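PDB 5U1T: separin from Saccharomyces cerevisiae, which cleaves the MCD1/SCC1 subunit of cohesin as a caspase-like cysteine protease at the onset of anaphase, allowing the chromosomes to segregate. Local coordinates for residues D1035-E1038 against L1039-S1043. Residues are numbered along the deposited sequence; the frame is centred on the assembly and turned at random.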
# COMPACT_ATOMS: atom_id res chain seq x y z
N ASP A 1035 -14.28 10.07 -21.56
CA ASP A 1035 -13.96 11.24 -20.78
C ASP A 1035 -14.50 12.44 -21.53
O ASP A 1035 -14.63 12.40 -22.75
CB ASP A 1035 -12.47 11.37 -20.57
CG ASP A 1035 -11.72 11.32 -21.87
OD1 ASP A 1035 -11.50 10.19 -22.37
OD2 ASP A 1035 -11.38 12.41 -22.41
N ASN A 1036 -14.81 13.52 -20.81
CA ASN A 1036 -15.45 14.66 -21.41
C ASN A 1036 -14.72 15.22 -22.62
O ASN A 1036 -15.35 15.58 -23.61
CB ASN A 1036 -15.65 15.77 -20.39
CG ASN A 1036 -16.81 16.69 -20.75
OD1 ASN A 1036 -17.96 16.25 -20.79
ND2 ASN A 1036 -16.50 17.96 -21.03
N HIS A 1037 -13.39 15.26 -22.57
CA HIS A 1037 -12.65 15.83 -23.69
C HIS A 1037 -12.76 14.93 -24.94
O HIS A 1037 -12.67 15.42 -26.06
CB HIS A 1037 -11.19 16.05 -23.31
CG HIS A 1037 -10.32 16.48 -24.45
ND1 HIS A 1037 -10.26 17.79 -24.89
CD2 HIS A 1037 -9.50 15.77 -25.25
CE1 HIS A 1037 -9.42 17.86 -25.91
NE2 HIS A 1037 -8.94 16.66 -26.14
N GLU A 1038 -12.94 13.63 -24.73
CA GLU A 1038 -13.15 12.71 -25.84
C GLU A 1038 -14.58 12.81 -26.36
O GLU A 1038 -14.83 12.65 -27.56
CB GLU A 1038 -12.83 11.27 -25.42
CG GLU A 1038 -12.93 10.26 -26.56
CD GLU A 1038 -11.96 10.56 -27.71
OE1 GLU A 1038 -10.91 11.19 -27.46
OE2 GLU A 1038 -12.24 10.18 -28.87
N LEU A 1039 -15.53 13.05 -25.45
CA LEU A 1039 -16.93 13.21 -25.83
C LEU A 1039 -17.06 14.43 -26.71
O LEU A 1039 -17.90 14.49 -27.58
CB LEU A 1039 -17.83 13.34 -24.60
CG LEU A 1039 -19.32 13.54 -24.86
CD1 LEU A 1039 -19.94 12.35 -25.57
CD2 LEU A 1039 -20.08 13.88 -23.58
N SER A 1040 -16.18 15.39 -26.48
CA SER A 1040 -16.15 16.62 -27.23
C SER A 1040 -15.67 16.38 -28.67
O SER A 1040 -16.33 16.80 -29.64
CB SER A 1040 -15.24 17.61 -26.50
OG SER A 1040 -14.82 18.67 -27.33
N LYS A 1041 -14.55 15.69 -28.80
CA LYS A 1041 -13.96 15.35 -30.08
C LYS A 1041 -14.82 14.38 -30.89
O LYS A 1041 -14.90 14.49 -32.11
CB LYS A 1041 -12.58 14.75 -29.87
CG LYS A 1041 -11.61 15.72 -29.24
CD LYS A 1041 -10.18 15.28 -29.42
CE LYS A 1041 -10.03 13.79 -29.15
NZ LYS A 1041 -8.83 13.22 -29.86
N ILE A 1042 -15.48 13.46 -30.23
CA ILE A 1042 -16.35 12.54 -30.91
C ILE A 1042 -17.57 13.27 -31.43
O ILE A 1042 -18.11 12.93 -32.44
CB ILE A 1042 -16.77 11.40 -29.98
CG1 ILE A 1042 -15.60 10.48 -29.75
CG2 ILE A 1042 -17.87 10.57 -30.60
CD1 ILE A 1042 -15.07 9.90 -31.02
N SER A 1043 -17.99 14.30 -30.73
CA SER A 1043 -19.13 15.05 -31.15
C SER A 1043 -18.80 15.86 -32.36
O SER A 1043 -19.58 15.94 -33.27
CB SER A 1043 -19.60 15.96 -30.03
OG SER A 1043 -18.86 17.15 -29.99
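Glu1038 and Lys1041, three residues apart in the first turns of helix 1036-1054, bring their side chains together through a long salt bridge, OE1 of Glu1038 lying 3.8 Å from NZ of Lys1041. The methylene before the charge is nearer: CE of Lys1041 comes within 3.2 Å of Glu1038 OE1. With CG of Glu1038 anti to the backbone N (chi1 -176°), the bend at chi2 carries the carboxylate along to the next turn, where OE2 lies beside Ile1042, 3.5 Å from CG1, with CD1 almost as near. That same oxygen accepts a hydrogen bond from His936 of helix 927-946, so the two oxygens serve different partners. An alanine in place of Glu1038 would probably leave His936 without its acceptor and Lys1041 without its nearby counter-charge. Lys1041 also spans the previous turn, laying CG over one face of the His1037 ring, with CD 3.8 Å from His1037 NE2. In the backbone, Leu1039 N donates to Asp1035 O (2.9 Å) and Ile1042 N to Glu1038 O. Leu1039 packs on Leu1075 and Pro1076 at the start of helix 1075-1088. Asp1035 closes the helix end: its OD2 accepts from Glu1038 N at 3.1 Å, from above the carboxylate plane. This is an N-capped start of an alpha-helix, with an i to i+3 Glu-Lys pair across its first two turns facing helix 927-946.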